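CBS domain protein (PDB 2NQW) is of unknown function but may bind flavin adenine dinucleotide, this piece being its transporter associated (CorC_HlyC) domain. Local coordinates at residues L52-K57 against R82-I87. Sequence-based numbering, arbitrary orientation. Where two conformers were deposited one is given.
Sequences LFLEIK and RRIIEI
Phe53 meets two isoleucine ends from the strand, those of Ile84 and Ile87, and its side chain is the centre of this small apolar contact. The CD1 methyl of Ile84 comes to 4.2 Å from Phe53 CD2, while Ile87 sends its own CD1 to 4.2 Å from the Phe53 CB methylene, next to the ring. Both methyls reach the ring obliquely. Phe53 points off helix 49-57 toward the sheet with CG anti to its backbone N (chi1 -162°), and the extended Ile84 chain crosses it at about a right angle. In Ile84 the CG1 branch lies anti to the carbonyl carbon and chi2 is extended (166°), which carries CD1 the full length of the side chain to the helix. On the exposed side, Leu54 leaves the helix at an angle to the strand, yet its CD2 swings back to 4.5 Å from the same Ile84 CD1, so that one methyl serves both helix residues.

The axis of segment 52-57 runs nearly perpendicular (92°) to that of strand 84-87, with a closest approach of 11.7 Å, a gap that side chains alone bridge. Ile84 and Ile87 can both face the helix although three positions apart because Ile85 and Glu86 form a classic beta bulge opposite Gln78, which shifts the usual two-residue alternation. Outside this pair of segments, Phe53 also packs on Phe74 and Val76 of strand 72-79 and Ala67 of strand 66-69, placing it over the antiparallel sheet of this domain.

Between the two segments the touching is wholly apolar, with no polar bond or ion pair to fix an orientation, and only 136 Å² is buried. What links them is therefore nondirectional contact of modest extent, closest at Phe53 and looser at the exposed Leu54, and Phe53 owes much of its burial to its neighbours on the other strands.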
loop_
_atom_site.group_PDB
_atom_site.type_symbol
_atom_site.label_atom_id
_atom_site.label_comp_id
_atom_site.label_asym_id
_atom_site.label_seq_id
_atom_site.Cartn_x
_atom_site.Cartn_y
_atom_site.Cartn_z
ATOM N N LEU A 52 -2.270 -4.817 4.263
ATOM C CA LEU A 52 -3.240 -4.978 3.183
ATOM C C LEU A 52 -2.615 -5.818 2.057
ATOM O O LEU A 52 -3.272 -6.695 1.491
ATOM C CB LEU A 52 -3.662 -3.611 2.648
ATOM C CG LEU A 52 -4.657 -3.647 1.483
ATOM C CD1 LEU A 52 -5.970 -4.344 1.870
ATOM C CD2 LEU A 52 -4.921 -2.212 1.039
ATOM N N PHE A 53 -1.343 -5.565 1.731
ATOM C CA PHE A 53 -0.675 -6.354 0.702
ATOM C C PHE A 53 -0.689 -7.825 1.074
ATOM O O PHE A 53 -1.042 -8.686 0.234
ATOM C CB PHE A 53 0.764 -5.819 0.533
ATOM C CG PHE A 53 1.388 -6.258 -0.773
ATOM C CD1 PHE A 53 1.359 -5.394 -1.869
ATOM C CD2 PHE A 53 2.002 -7.512 -0.918
ATOM C CE1 PHE A 53 1.889 -5.771 -3.101
ATOM C CE2 PHE A 53 2.513 -7.902 -2.142
ATOM C CZ PHE A 53 2.452 -7.034 -3.223
ATOM N N LEU A 54 -0.329 -8.133 2.335
ATOM C CA LEU A 54 -0.320 -9.535 2.776
ATOM C C LEU A 54 -1.720 -10.141 2.763
ATOM O O LEU A 54 -1.895 -11.335 2.499
ATOM C CB LEU A 54 0.245 -9.647 4.202
ATOM C CG LEU A 54 1.693 -9.208 4.374
ATOM C CD1 LEU A 54 2.116 -9.323 5.824
ATOM C CD2 LEU A 54 2.634 -10.041 3.476
ATOM N N GLU A 55 -2.727 -9.338 3.095
ATOM C CA GLU A 55 -4.112 -9.839 3.134
ATOM C C GLU A 55 -4.596 -10.180 1.728
ATOM O O GLU A 55 -5.373 -11.141 1.547
ATOM C CB GLU A 55 -5.022 -8.759 3.730
ATOM C CG GLU A 55 -6.406 -9.247 4.114
ATOM C CD GLU A 55 -6.463 -10.095 5.355
ATOM O OE1 GLU A 55 -5.507 -10.170 6.123
ATOM O OE2 GLU A 55 -7.553 -10.656 5.617
ATOM N N ILE A 56 -4.157 -9.397 0.733
ATOM C CA ILE A 56 -4.519 -9.706 -0.650
ATOM C C ILE A 56 -3.783 -10.947 -1.173
ATOM O O ILE A 56 -4.384 -11.825 -1.816
ATOM C CB ILE A 56 -4.255 -8.498 -1.587
ATOM C CG1 ILE A 56 -5.142 -7.296 -1.200
ATOM C CG2 ILE A 56 -4.448 -8.852 -3.047
ATOM C CD1 ILE A 56 -4.636 -5.974 -1.800
ATOM N N LYS A 57 -2.477 -11.015 -0.912
ATOM C CA LYS A 57 -1.636 -12.017 -1.580
ATOM C C LYS A 57 -1.501 -13.330 -0.812
ATOM O O LYS A 57 -1.256 -14.361 -1.421
ATOM C CB LYS A 57 -0.257 -11.433 -1.907
ATOM C CG LYS A 57 -0.336 -10.261 -2.882
ATOM C CD LYS A 57 -0.811 -10.663 -4.298
ATOM C CE LYS A 57 0.153 -11.567 -5.061
ATOM N NZ LYS A 57 1.474 -10.903 -5.262
ATOM N N ARG A 82 13.461 -9.102 6.065
ATOM C CA ARG A 82 12.204 -9.804 6.353
ATOM C C ARG A 82 10.927 -9.032 6.133
ATOM O O ARG A 82 9.864 -9.649 6.149
ATOM C CB ARG A 82 12.163 -10.322 7.810
ATOM C CG ARG A 82 13.284 -11.276 8.175
ATOM C CD ARG A 82 13.118 -12.605 7.458
ATOM N NE ARG A 82 14.256 -13.484 7.737
ATOM C CZ ARG A 82 14.559 -14.543 6.998
ATOM N NH1 ARG A 82 13.754 -14.896 5.978
ATOM N NH2 ARG A 82 15.623 -15.286 7.298
ATOM N N ARG A 83 10.990 -7.716 5.950
ATOM C CA ARG A 83 9.760 -6.890 5.966
ATOM C C ARG A 83 9.642 -6.041 4.725
ATOM O O ARG A 83 10.667 -5.551 4.219
ATOM C CB ARG A 83 9.750 -5.939 7.197
ATOM C CG ARG A 83 10.089 -6.597 8.525
ATOM C CD ARG A 83 9.091 -7.678 8.897
ATOM N NE ARG A 83 9.220 -8.051 10.302
ATOM C CZ ARG A 83 8.583 -7.463 11.316
ATOM N NH1 ARG A 83 7.733 -6.464 11.110
ATOM N NH2 ARG A 83 8.792 -7.888 12.554
ATOM N N ILE A 84 8.396 -5.836 4.285
ATOM C CA ILE A 84 8.126 -4.806 3.287
ATOM C C ILE A 84 8.375 -3.439 3.894
ATOM O O ILE A 84 7.740 -3.089 4.899
ATOM C CB ILE A 84 6.648 -4.870 2.866
ATOM C CG1 ILE A 84 6.350 -6.193 2.134
ATOM C CG2 ILE A 84 6.336 -3.684 1.944
ATOM C CD1 ILE A 84 4.828 -6.455 1.993
ATOM N N ILE A 85 9.293 -2.670 3.309
ATOM C CA ILE A 85 9.579 -1.333 3.815
ATOM C C ILE A 85 9.095 -0.216 2.883
ATOM O O ILE A 85 8.937 0.905 3.360
ATOM C CB ILE A 85 11.025 -1.160 4.234
ATOM C CG1 ILE A 85 11.968 -1.186 3.045
ATOM C CG2 ILE A 85 11.404 -2.198 5.316
ATOM C CD1 ILE A 85 13.477 -0.992 3.453
ATOM N N GLU A 86 8.838 -0.508 1.602
ATOM C CA GLU A 86 8.259 0.527 0.743
ATOM C C GLU A 86 7.314 -0.138 -0.237
ATOM O O GLU A 86 7.634 -1.187 -0.810
ATOM C CB GLU A 86 9.339 1.265 -0.025
ATOM C CG GLU A 86 8.811 2.499 -0.801
ATOM C CD GLU A 86 9.956 3.168 -1.533
ATOM O OE1 GLU A 86 10.465 2.568 -2.501
ATOM O OE2 GLU A 86 10.345 4.299 -1.153
ATOM N N ILE A 87 6.157 0.509 -0.397
ATOM C CA ILE A 87 5.167 0.114 -1.376
ATOM C C ILE A 87 4.859 1.304 -2.280
ATOM O O ILE A 87 4.622 2.430 -1.795
ATOM C CB ILE A 87 3.875 -0.389 -0.681
ATOM C CG1 ILE A 87 4.140 -1.788 -0.095
ATOM C CG2 ILE A 87 2.670 -0.450 -1.639
ATOM C CD1 ILE A 87 3.054 -2.290 0.869
#